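Local coordinates for protein PatF (Prochloron didemni, PDB 4BG2) that belongs to the patellamide cyanobactin pathway and has the barrel fold of aromatic prenyltransferases, consistent with a role in attaching isoprene groups to peptides, at residues 221-226 with 243-248; 257-262 with 296-301; 252-257 with 265-270; 206-211 with 228-233. One frame throughout, in Å; residues are numbered along the deposited sequence.

Contact 1 of 4, residues 221-226 with 243-248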
# COMPACT_ATOMS: atom_id res chain seq x y z
N ASN A 221 7.40 3.83 -20.00
CA ASN A 221 6.43 3.68 -21.08
C ASN A 221 6.36 2.30 -21.69
O ASN A 221 5.28 1.88 -22.10
CB ASN A 221 6.61 4.76 -22.15
CG ASN A 221 5.89 6.04 -21.78
OD1 ASN A 221 4.67 6.15 -21.96
ND2 ASN A 221 6.62 6.99 -21.18
N SER A 222 7.47 1.58 -21.70
CA SER A 222 7.49 0.26 -22.33
C SER A 222 6.88 -0.85 -21.48
O SER A 222 6.53 -1.88 -22.02
CB SER A 222 8.90 -0.14 -22.75
OG SER A 222 9.63 -0.60 -21.64
N ILE A 223 6.75 -0.63 -20.16
CA ILE A 223 6.22 -1.66 -19.25
C ILE A 223 4.89 -1.32 -18.57
O ILE A 223 4.22 -2.21 -18.09
CB ILE A 223 7.23 -2.05 -18.14
CG1 ILE A 223 7.61 -0.84 -17.30
CG2 ILE A 223 8.45 -2.73 -18.76
CD1 ILE A 223 8.43 -1.14 -16.07
N PHE A 224 4.50 -0.04 -18.52
CA PHE A 224 3.43 0.35 -17.60
C PHE A 224 2.05 -0.20 -17.95
O PHE A 224 1.21 -0.30 -17.08
CB PHE A 224 3.40 1.87 -17.37
CG PHE A 224 2.65 2.64 -18.41
CD1 PHE A 224 3.22 2.90 -19.64
CD2 PHE A 224 1.39 3.15 -18.14
CE1 PHE A 224 2.53 3.62 -20.61
CE2 PHE A 224 0.70 3.86 -19.08
CZ PHE A 224 1.27 4.11 -20.32
N ARG A 225 1.84 -0.57 -19.20
CA ARG A 225 0.57 -1.14 -19.67
C ARG A 225 0.56 -2.67 -19.70
O ARG A 225 -0.46 -3.25 -20.03
CB ARG A 225 0.28 -0.67 -21.09
CG ARG A 225 0.12 0.83 -21.22
CD ARG A 225 0.20 1.22 -22.68
NE ARG A 225 -0.47 2.49 -22.93
CZ ARG A 225 -0.42 3.15 -24.08
NH1 ARG A 225 0.28 2.67 -25.11
NH2 ARG A 225 -1.06 4.31 -24.20
N GLU A 226 1.68 -3.29 -19.35
CA GLU A 226 1.82 -4.76 -19.35
C GLU A 226 1.13 -5.50 -18.20
O GLU A 226 0.82 -6.68 -18.33
CB GLU A 226 3.30 -5.14 -19.37
CG GLU A 226 3.99 -4.74 -20.67
CD GLU A 226 3.24 -5.23 -21.89
OE1 GLU A 226 3.06 -6.46 -22.02
OE2 GLU A 226 2.81 -4.37 -22.69
N LEU A 243 6.48 4.54 -8.49
CA LEU A 243 5.62 3.95 -9.51
C LEU A 243 5.30 2.56 -9.08
O LEU A 243 6.16 1.89 -8.55
CB LEU A 243 6.31 3.92 -10.89
CG LEU A 243 6.97 5.21 -11.37
CD1 LEU A 243 7.57 5.05 -12.78
CD2 LEU A 243 5.99 6.38 -11.36
N PHE A 244 4.07 2.13 -9.30
CA PHE A 244 3.64 0.81 -8.91
C PHE A 244 3.20 0.11 -10.19
O PHE A 244 2.41 0.66 -10.94
CB PHE A 244 2.43 0.87 -7.96
CG PHE A 244 2.77 0.99 -6.52
CD1 PHE A 244 3.38 2.14 -6.02
CD2 PHE A 244 2.36 0.00 -5.60
CE1 PHE A 244 3.65 2.26 -4.64
CE2 PHE A 244 2.61 0.13 -4.25
CZ PHE A 244 3.25 1.27 -3.77
N PHE A 245 3.66 -1.13 -10.37
CA PHE A 245 3.26 -1.95 -11.50
C PHE A 245 2.61 -3.22 -10.97
O PHE A 245 3.31 -4.07 -10.44
CB PHE A 245 4.50 -2.29 -12.33
CG PHE A 245 5.27 -1.09 -12.78
CD1 PHE A 245 4.90 -0.41 -13.94
CD2 PHE A 245 6.33 -0.62 -12.03
CE1 PHE A 245 5.61 0.71 -14.34
CE2 PHE A 245 7.04 0.49 -12.43
CZ PHE A 245 6.67 1.16 -13.58
N TYR A 246 1.28 -3.35 -11.13
CA TYR A 246 0.50 -4.49 -10.62
C TYR A 246 0.34 -5.59 -11.67
O TYR A 246 -0.04 -5.32 -12.80
CB TYR A 246 -0.88 -4.04 -10.09
CG TYR A 246 -0.88 -3.63 -8.58
CD1 TYR A 246 -1.11 -4.61 -7.59
CD2 TYR A 246 -0.67 -2.32 -8.16
CE1 TYR A 246 -1.11 -4.28 -6.23
CE2 TYR A 246 -0.68 -1.99 -6.79
CZ TYR A 246 -0.89 -2.98 -5.83
OH TYR A 246 -0.89 -2.71 -4.46
N HIS A 247 0.64 -6.83 -11.28
CA HIS A 247 0.51 -7.99 -12.15
C HIS A 247 -0.24 -9.12 -11.47
O HIS A 247 -0.03 -9.39 -10.29
CB HIS A 247 1.89 -8.50 -12.55
CG HIS A 247 2.62 -7.59 -13.48
ND1 HIS A 247 2.58 -7.76 -14.84
CD2 HIS A 247 3.38 -6.50 -13.24
CE1 HIS A 247 3.31 -6.80 -15.41
NE2 HIS A 247 3.79 -6.02 -14.46
N SER A 248 -1.10 -9.78 -12.23
CA SER A 248 -1.87 -10.89 -11.71
C SER A 248 -1.21 -12.23 -12.05
O SER A 248 -1.60 -13.24 -11.50
CB SER A 248 -3.31 -10.85 -12.24
OG SER A 248 -3.31 -10.94 -13.65
O HOH W 1 3.78 -3.39 -15.61
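Ile223 and Phe245 join the last part of helix 218-223 and the turn after it to strand 242-247 on the outer wall of the antiparallel barrel, the alpha-outside, beta-inside arrangement of the prenyltransferase (ABBA) fold. From Ile223 CB, still 5.0 Å from Phe245 CE1, the longer branch does the reaching. Ile223 CG1 is wedged between the backbone N and the carbonyl carbon, a torsion (chi1 59°) that turns the branch toward the ring, CG1 coming within 3.9 Å of Phe245 CE1. The tip, CD1, then settles over one ring face in a CH-pi contact, 4.0 Å from the centroid of Phe245 and 20° off its normal, displaced toward the CE1-CZ rim. At the edge of the same ring, Phe224 CB lies 3.9 Å from Phe245 CE1. A flat phenyl suits this place because its face takes a methyl group while its rim fits beside the backbone turn. Were this phenylalanine an alanine, the Ile223 tip would probably lose the face it rests on, and a gap would be likely to open beside Phe224 CB. Residues 223-226 form a type I beta turn, closed by Glu226 N to Ile223 O at 3.0 Å, with the His247 ring packed beside Glu226. Ile223 O takes a second hydrogen bond, from a water at 2.8 Å, and that water's oxygen stands 2.9 Å from His247 NE2, bridging the turn and the strand.

Contact 2 of 4, residues 257-262 with 296-301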
# COMPACT_ATOMS: atom_id res chain seq x y z
N PHE A 257 11.24 -6.89 -15.35
CA PHE A 257 12.15 -6.42 -14.33
C PHE A 257 13.31 -7.39 -14.16
O PHE A 257 13.12 -8.60 -14.27
CB PHE A 257 11.40 -6.32 -12.98
CG PHE A 257 10.17 -5.46 -13.03
CD1 PHE A 257 10.27 -4.08 -12.94
CD2 PHE A 257 8.91 -6.02 -13.17
CE1 PHE A 257 9.14 -3.29 -12.98
CE2 PHE A 257 7.77 -5.22 -13.22
CZ PHE A 257 7.89 -3.86 -13.12
N THR A 258 14.49 -6.85 -13.85
CA THR A 258 15.65 -7.63 -13.43
C THR A 258 16.01 -7.19 -12.02
O THR A 258 16.14 -6.00 -11.75
CB THR A 258 16.85 -7.38 -14.36
OG1 THR A 258 16.45 -7.64 -15.71
CG2 THR A 258 18.04 -8.26 -14.00
N PHE A 259 16.15 -8.15 -11.11
CA PHE A 259 16.32 -7.85 -9.70
C PHE A 259 17.75 -8.10 -9.26
O PHE A 259 18.46 -8.92 -9.84
CB PHE A 259 15.41 -8.75 -8.85
CG PHE A 259 13.94 -8.65 -9.19
CD1 PHE A 259 13.20 -7.55 -8.83
CD2 PHE A 259 13.30 -9.70 -9.85
CE1 PHE A 259 11.84 -7.47 -9.12
CE2 PHE A 259 11.94 -9.64 -10.14
CZ PHE A 259 11.21 -8.52 -9.78
N ASN A 260 18.15 -7.40 -8.19
CA ASN A 260 19.32 -7.80 -7.44
C ASN A 260 19.01 -9.14 -6.76
O ASN A 260 17.94 -9.70 -6.94
CB ASN A 260 19.76 -6.71 -6.46
CG ASN A 260 18.76 -6.48 -5.33
OD1 ASN A 260 17.75 -7.17 -5.23
ND2 ASN A 260 19.09 -5.56 -4.43
N SER A 261 19.96 -9.68 -6.00
CA SER A 261 19.80 -11.01 -5.43
C SER A 261 18.60 -11.13 -4.48
O SER A 261 17.84 -12.11 -4.51
CB SER A 261 21.07 -11.38 -4.70
OG SER A 261 20.86 -12.51 -3.89
N LEU A 262 18.42 -10.12 -3.63
CA LEU A 262 17.27 -10.10 -2.73
C LEU A 262 15.92 -10.12 -3.45
O LEU A 262 14.98 -10.73 -2.97
CB LEU A 262 17.36 -8.91 -1.79
CG LEU A 262 18.31 -9.04 -0.60
CD1 LEU A 262 18.31 -7.76 0.21
CD2 LEU A 262 17.93 -10.24 0.27
N PHE A 296 13.81 -0.84 -4.27
CA PHE A 296 12.44 -1.09 -4.70
C PHE A 296 11.66 -1.76 -3.59
O PHE A 296 12.23 -2.22 -2.62
CB PHE A 296 12.38 -1.99 -5.96
CG PHE A 296 12.96 -3.35 -5.75
CD1 PHE A 296 14.34 -3.55 -5.82
CD2 PHE A 296 12.14 -4.43 -5.47
CE1 PHE A 296 14.88 -4.81 -5.61
CE2 PHE A 296 12.68 -5.69 -5.23
CZ PHE A 296 14.05 -5.88 -5.33
N CYS A 297 10.35 -1.80 -3.77
CA CYS A 297 9.46 -2.56 -2.90
C CYS A 297 8.73 -3.61 -3.69
O CYS A 297 8.28 -3.34 -4.79
CB CYS A 297 8.43 -1.63 -2.29
SG CYS A 297 9.09 -0.68 -0.94
N PHE A 298 8.62 -4.80 -3.13
CA PHE A 298 7.95 -5.92 -3.77
C PHE A 298 6.73 -6.33 -2.91
O PHE A 298 6.88 -6.75 -1.77
CB PHE A 298 8.98 -7.04 -3.86
CG PHE A 298 8.62 -8.15 -4.81
CD1 PHE A 298 7.38 -8.76 -4.79
CD2 PHE A 298 9.58 -8.64 -5.69
CE1 PHE A 298 7.08 -9.81 -5.67
CE2 PHE A 298 9.30 -9.69 -6.55
CZ PHE A 298 8.04 -10.27 -6.55
N TYR A 299 5.55 -6.25 -3.49
CA TYR A 299 4.28 -6.49 -2.81
C TYR A 299 3.69 -7.77 -3.36
O TYR A 299 3.82 -8.03 -4.54
CB TYR A 299 3.32 -5.33 -3.10
CG TYR A 299 3.67 -4.04 -2.43
CD1 TYR A 299 4.56 -3.13 -2.98
CD2 TYR A 299 3.11 -3.73 -1.18
CE1 TYR A 299 4.87 -1.93 -2.32
CE2 TYR A 299 3.41 -2.54 -0.53
CZ TYR A 299 4.28 -1.65 -1.09
OH TYR A 299 4.57 -0.50 -0.39
N TYR A 300 3.05 -8.56 -2.52
CA TYR A 300 2.21 -9.65 -2.97
C TYR A 300 0.96 -9.70 -2.10
O TYR A 300 1.02 -9.39 -0.90
CB TYR A 300 2.98 -10.98 -2.98
CG TYR A 300 3.42 -11.49 -1.64
CD1 TYR A 300 4.62 -11.09 -1.09
CD2 TYR A 300 2.66 -12.41 -0.95
CE1 TYR A 300 5.04 -11.57 0.14
CE2 TYR A 300 3.07 -12.91 0.27
CZ TYR A 300 4.25 -12.47 0.81
OH TYR A 300 4.64 -12.95 2.04
N ASP A 301 -0.16 -10.12 -2.70
CA ASP A 301 -1.48 -10.03 -2.12
C ASP A 301 -2.07 -11.43 -2.01
O ASP A 301 -2.06 -12.19 -2.98
CB ASP A 301 -2.36 -9.15 -3.00
CG ASP A 301 -3.73 -8.81 -2.38
OD1 ASP A 301 -3.92 -8.92 -1.15
OD2 ASP A 301 -4.63 -8.40 -3.15
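Phe296 holds its CG between the backbone N and the carbonyl carbon (chi1 62°), whereas Phe298, two residues on, swings its CG opposite its own N; with both bonds from the backbone pointing at segment 257-262, the two rings are spread along the strand and Phe259 reaches in to touch both. Phe259 touches each with a different ring carbon: its CD1 lies 4.0 Å from Phe296 CZ, and its CZ lies 3.9 Å from Phe298 CE2. Both pairs are oblique, with planes inclined at 41° to Phe296 and 35° to Phe298 and centroids 5.7 Å apart in each case. This aromatic cluster fills the layer between the barrel, of which 295-303 is a strand, and the loop that leads into outer helix 261-272. Large flat rings suit such a layer, spanning the distance between the loop and the strand without polar groups to satisfy. Asn260 is the N-cap of that helix, its OD1 accepting from Gly263 N, while its ND2 bonds to Glu294. Asn260 OD1 also sits in the plane of the Phe296 ring, at its edge, 3.7 Å from Phe296 CE1, where the slightly positive C-H rim should be a mild partner for a carbonyl oxygen. Replacing Phe296 by a serine would probably strip Phe259 CD1 of its apolar neighbour and open a gap beside the capping amide. Farther along the strand, Phe298 also packs on Ile266 and Cys270 of the capped helix.

Contact 3 of 4, residues 252-257 with 265-270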
# COMPACT_ATOMS: atom_id res chain seq x y z
N ASP A 252 5.18 -13.43 -15.13
CA ASP A 252 5.44 -12.33 -16.05
C ASP A 252 6.46 -11.32 -15.52
O ASP A 252 6.97 -10.53 -16.31
CB ASP A 252 4.13 -11.61 -16.40
CG ASP A 252 3.26 -12.41 -17.38
OD1 ASP A 252 3.77 -13.31 -18.10
OD2 ASP A 252 2.04 -12.11 -17.43
N LEU A 253 6.76 -11.31 -14.22
CA LEU A 253 7.67 -10.28 -13.68
C LEU A 253 9.06 -10.27 -14.33
O LEU A 253 9.54 -9.21 -14.70
CB LEU A 253 7.81 -10.34 -12.15
CG LEU A 253 6.63 -9.94 -11.26
CD1 LEU A 253 7.10 -10.00 -9.81
CD2 LEU A 253 6.05 -8.57 -11.57
N PRO A 254 9.71 -11.44 -14.46
CA PRO A 254 11.04 -11.48 -15.12
C PRO A 254 11.07 -10.97 -16.56
O PRO A 254 12.15 -10.67 -17.08
CB PRO A 254 11.41 -12.97 -15.08
CG PRO A 254 10.62 -13.54 -13.96
CD PRO A 254 9.33 -12.76 -13.91
N LYS A 255 9.91 -10.91 -17.22
CA LYS A 255 9.83 -10.30 -18.55
C LYS A 255 10.08 -8.80 -18.49
O LYS A 255 10.56 -8.24 -19.45
CB LYS A 255 8.46 -10.57 -19.19
CG LYS A 255 8.20 -12.06 -19.38
CD LYS A 255 6.90 -12.34 -20.13
CE LYS A 255 6.59 -13.83 -20.06
NZ LYS A 255 5.66 -14.32 -21.13
N TYR A 256 9.78 -8.15 -17.36
CA TYR A 256 9.82 -6.70 -17.31
C TYR A 256 10.80 -6.09 -16.32
O TYR A 256 11.14 -4.91 -16.44
CB TYR A 256 8.42 -6.15 -17.02
CG TYR A 256 7.35 -6.80 -17.87
CD1 TYR A 256 7.29 -6.56 -19.24
CD2 TYR A 256 6.43 -7.68 -17.31
CE1 TYR A 256 6.33 -7.18 -20.03
CE2 TYR A 256 5.47 -8.30 -18.09
CZ TYR A 256 5.43 -8.05 -19.45
OH TYR A 256 4.47 -8.66 -20.21
N PHE A 257 11.24 -6.89 -15.35
CA PHE A 257 12.15 -6.42 -14.33
C PHE A 257 13.31 -7.39 -14.16
O PHE A 257 13.12 -8.60 -14.27
CB PHE A 257 11.40 -6.32 -12.98
CG PHE A 257 10.17 -5.46 -13.03
CD1 PHE A 257 10.27 -4.08 -12.94
CD2 PHE A 257 8.91 -6.02 -13.17
CE1 PHE A 257 9.14 -3.29 -12.98
CE2 PHE A 257 7.77 -5.22 -13.22
CZ PHE A 257 7.89 -3.86 -13.12
N LYS A 265 15.21 -13.61 -4.51
CA LYS A 265 14.73 -14.38 -3.37
C LYS A 265 13.24 -14.14 -3.11
O LYS A 265 12.48 -15.09 -2.90
CB LYS A 265 15.53 -14.06 -2.12
CG LYS A 265 14.86 -14.56 -0.84
CD LYS A 265 15.79 -14.40 0.35
CE LYS A 265 15.11 -14.82 1.64
NZ LYS A 265 16.15 -15.12 2.66
N ILE A 266 12.83 -12.87 -3.14
CA ILE A 266 11.42 -12.56 -2.95
C ILE A 266 10.60 -13.17 -4.08
O ILE A 266 9.51 -13.72 -3.85
CB ILE A 266 11.14 -11.03 -2.91
CG1 ILE A 266 11.86 -10.39 -1.73
CG2 ILE A 266 9.65 -10.75 -2.81
CD1 ILE A 266 12.16 -8.91 -1.94
N TYR A 267 11.12 -13.09 -5.30
CA TYR A 267 10.42 -13.62 -6.46
C TYR A 267 10.19 -15.12 -6.35
O TYR A 267 9.09 -15.61 -6.59
CB TYR A 267 11.19 -13.31 -7.74
CG TYR A 267 10.56 -13.96 -8.93
CD1 TYR A 267 9.34 -13.51 -9.42
CD2 TYR A 267 11.16 -15.04 -9.55
CE1 TYR A 267 8.75 -14.11 -10.52
CE2 TYR A 267 10.57 -15.65 -10.64
CZ TYR A 267 9.37 -15.18 -11.12
OH TYR A 267 8.78 -15.76 -12.20
N ASN A 268 11.25 -15.83 -5.99
CA ASN A 268 11.21 -17.29 -5.81
C ASN A 268 10.25 -17.69 -4.72
O ASN A 268 9.46 -18.63 -4.86
CB ASN A 268 12.59 -17.80 -5.43
CG ASN A 268 13.56 -17.76 -6.59
OD1 ASN A 268 13.16 -17.73 -7.76
ND2 ASN A 268 14.83 -17.77 -6.28
N PHE A 269 10.30 -16.96 -3.61
CA PHE A 269 9.38 -17.22 -2.52
C PHE A 269 7.94 -17.09 -3.02
O PHE A 269 7.11 -17.96 -2.75
CB PHE A 269 9.63 -16.27 -1.36
CG PHE A 269 8.53 -16.28 -0.35
CD1 PHE A 269 8.44 -17.30 0.59
CD2 PHE A 269 7.55 -15.31 -0.37
CE1 PHE A 269 7.42 -17.32 1.52
CE2 PHE A 269 6.51 -15.33 0.56
CZ PHE A 269 6.45 -16.33 1.50
N CYS A 270 7.65 -16.03 -3.77
CA CYS A 270 6.30 -15.80 -4.28
C CYS A 270 5.77 -16.92 -5.18
O CYS A 270 4.59 -17.31 -5.03
CB CYS A 270 6.21 -14.49 -5.04
SG CYS A 270 6.07 -13.08 -3.94
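The ring of Tyr267 meets two neighbours in different ways: Leu253 CD1 lies at its edge, near the ring plane and 4.2 Å from Tyr267 CD1, while Pro254 comes in obliquely toward the hydroxyl end. The contact joins the short, weakly bonded helix 253-256 to helix 261-272, two helices packed outside the beta barrel. Pro254 makes the closer approach, with CG 3.5 Å from Tyr267 CZ and 3.4 Å from Tyr267 OH; its CD follows, 3.7 Å from Tyr267 CE1. Tyr267 can extend this far because its CG stands opposite the backbone N (chi1 174°), sending the ring outward from its helix. A tyrosine fits a partly exposed seam, where its carbon ring packs on leucine and proline and its hydroxyl end lies beside Pro254. Proline suits the first turn of a helix, where a backbone N-H is not needed for the helical bonding. Leucine suits the inward side, for Leu253 also packs on Phe298 and Val279 of the barrel. Within segment 252-257, Lys255 CB lies over the centre of one face of Tyr256, 3.8 Å above its plane. Leu253 O takes two bonds, from Tyr256 N and Phe257 N, each at 2.9 Å.

Contact 4 of 4, residues 206-211 with 228-233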
# COMPACT_ATOMS: atom_id res chain seq x y z
N LYS A 206 -6.72 8.06 -17.93
CA LYS A 206 -6.27 8.67 -19.17
C LYS A 206 -5.37 9.87 -18.94
O LYS A 206 -4.45 10.09 -19.73
CB LYS A 206 -7.47 9.00 -20.08
CG LYS A 206 -8.17 7.72 -20.55
CD LYS A 206 -8.91 7.87 -21.86
CE LYS A 206 -9.57 6.55 -22.23
NZ LYS A 206 -10.56 6.72 -23.33
N HIS A 207 -5.59 10.63 -17.87
CA HIS A 207 -4.68 11.74 -17.54
C HIS A 207 -3.30 11.22 -17.12
O HIS A 207 -2.28 11.78 -17.53
CB HIS A 207 -5.24 12.66 -16.47
CG HIS A 207 -6.53 13.32 -16.84
ND1 HIS A 207 -6.61 14.31 -17.80
CD2 HIS A 207 -7.78 13.16 -16.35
CE1 HIS A 207 -7.87 14.70 -17.91
NE2 HIS A 207 -8.59 14.04 -17.02
N LEU A 208 -3.28 10.15 -16.33
CA LEU A 208 -2.03 9.54 -15.92
C LEU A 208 -1.30 8.89 -17.11
O LEU A 208 -0.08 9.01 -17.21
CB LEU A 208 -2.25 8.49 -14.81
CG LEU A 208 -0.99 7.72 -14.34
CD1 LEU A 208 0.13 8.66 -13.89
CD2 LEU A 208 -1.31 6.74 -13.22
N GLU A 209 -2.02 8.21 -17.97
CA GLU A 209 -1.46 7.62 -19.19
C GLU A 209 -0.77 8.69 -20.03
O GLU A 209 0.38 8.52 -20.44
CB GLU A 209 -2.53 6.96 -20.06
CG GLU A 209 -3.00 5.61 -19.55
CD GLU A 209 -4.22 5.07 -20.29
OE1 GLU A 209 -4.45 5.48 -21.47
OE2 GLU A 209 -4.94 4.23 -19.69
N GLN A 210 -1.49 9.79 -20.26
CA GLN A 210 -0.96 10.90 -21.06
C GLN A 210 0.26 11.51 -20.42
O GLN A 210 1.23 11.81 -21.11
CB GLN A 210 -2.00 12.01 -21.32
CG GLN A 210 -2.76 11.86 -22.61
CD GLN A 210 -1.88 11.58 -23.83
OE1 GLN A 210 -1.00 12.37 -24.19
NE2 GLN A 210 -2.14 10.44 -24.48
N TYR A 211 0.19 11.72 -19.11
CA TYR A 211 1.29 12.32 -18.36
C TYR A 211 2.52 11.42 -18.47
O TYR A 211 3.63 11.89 -18.70
CB TYR A 211 0.90 12.51 -16.89
CG TYR A 211 2.02 13.03 -16.04
CD1 TYR A 211 2.24 14.39 -15.90
CD2 TYR A 211 2.90 12.15 -15.42
CE1 TYR A 211 3.30 14.87 -15.14
CE2 TYR A 211 3.97 12.63 -14.66
CZ TYR A 211 4.16 13.99 -14.53
OH TYR A 211 5.19 14.47 -13.77
N TYR A 228 -2.06 -5.30 -15.06
CA TYR A 228 -3.47 -4.91 -15.10
C TYR A 228 -3.70 -3.50 -14.53
O TYR A 228 -4.75 -2.90 -14.76
CB TYR A 228 -4.35 -5.94 -14.38
CG TYR A 228 -4.21 -5.98 -12.88
CD1 TYR A 228 -4.97 -5.14 -12.05
CD2 TYR A 228 -3.35 -6.89 -12.27
CE1 TYR A 228 -4.86 -5.19 -10.66
CE2 TYR A 228 -3.24 -6.95 -10.88
CZ TYR A 228 -4.00 -6.10 -10.09
OH TYR A 228 -3.89 -6.15 -8.72
N LEU A 229 -2.73 -2.97 -13.81
CA LEU A 229 -2.88 -1.64 -13.22
C LEU A 229 -1.54 -0.99 -13.13
O LEU A 229 -0.54 -1.64 -12.88
CB LEU A 229 -3.55 -1.73 -11.83
CG LEU A 229 -4.01 -0.46 -11.08
CD1 LEU A 229 -4.99 0.38 -11.88
CD2 LEU A 229 -4.65 -0.82 -9.74
N PHE A 230 -1.52 0.32 -13.30
CA PHE A 230 -0.32 1.13 -13.13
C PHE A 230 -0.70 2.26 -12.20
O PHE A 230 -1.78 2.86 -12.35
CB PHE A 230 0.14 1.69 -14.48
CG PHE A 230 1.21 2.74 -14.38
CD1 PHE A 230 2.50 2.41 -13.95
CD2 PHE A 230 0.95 4.05 -14.72
CE1 PHE A 230 3.48 3.37 -13.84
CE2 PHE A 230 1.93 5.02 -14.61
CZ PHE A 230 3.21 4.67 -14.18
N GLY A 231 0.18 2.57 -11.26
CA GLY A 231 -0.07 3.67 -10.32
C GLY A 231 1.20 4.42 -10.01
O GLY A 231 2.30 3.92 -10.19
N ALA A 232 1.05 5.64 -9.54
CA ALA A 232 2.17 6.43 -9.12
C ALA A 232 1.76 7.15 -7.85
O ALA A 232 0.66 7.71 -7.79
CB ALA A 232 2.53 7.43 -10.20
N PHE A 233 2.62 7.15 -6.84
CA PHE A 233 2.36 7.95 -5.66
C PHE A 233 3.18 9.22 -5.65
O PHE A 233 4.40 9.18 -5.67
CB PHE A 233 2.63 7.16 -4.38
CG PHE A 233 1.52 6.24 -3.97
CD1 PHE A 233 0.24 6.71 -3.76
CD2 PHE A 233 1.77 4.90 -3.74
CE1 PHE A 233 -0.76 5.86 -3.34
CE2 PHE A 233 0.78 4.03 -3.33
CZ PHE A 233 -0.50 4.51 -3.15
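Leu208 and Phe230 carry this buried contact between helix 206-215 and barrel strand 229-233, with Ala232 making room beside them; a branched aliphatic tip and a flat apolar ring fit a buried seam between helix and sheet. Leu208 sets its CG opposite the backbone N (chi1 177°), which extends the forked end from the helix toward the sheet. Its CD2 branch does most of the touching, 3.8 Å from Phe230 CD2 and 3.9 Å from Phe230 CE2, and approaches the ring obliquely. The fork itself is close as well, Leu208 CG lying 4.0 Å from Phe230 CE2, while the CD1 branch is 4.1 Å from the same carbon. The two side chains cross at about a right angle. Ala232 faces the helix on the same side of the strand, its CB 4.6 Å from Leu208 CD1; a methyl group suits this position, leaving space for the branched leucine. Between Phe230 and Ala232, Gly231 presents only its backbone, with CA 4.4 Å from Leu208 CD2. Beyond the pair, Phe230 meets Phe224 edge-to-face and also packs against Phe245. Helix 206-215 is tied to helix 163-172 through Leu208 N and Asp172, while strand 229-233 lies between strands 186-194 and 242-247, hydrogen-bonded to each.

The four contacts pack helices and loops against the outside of one closed antiparallel barrel. Contacts 4 and 1, with centres about 9 Å apart, interleave along the chain and close before contacts 3 and 2 open; their strands 229-233 and 242-247 are neighbours in the sheet, joined by Phe244 N to Gly231 O. Contacts 2 and 3, with centres about 7 Å apart, also interleave, share Phe257 and both use helix 261-272. Phe257 bridges the two pairs, packing on Phe245 and Ile223 of contact 1. Contacts 3 and 4 are the farthest apart, about 22 Å between centres, and do not touch. Phenylalanines thus carry much of the packing that joins the barrel to the helices and loops of residues 206-301.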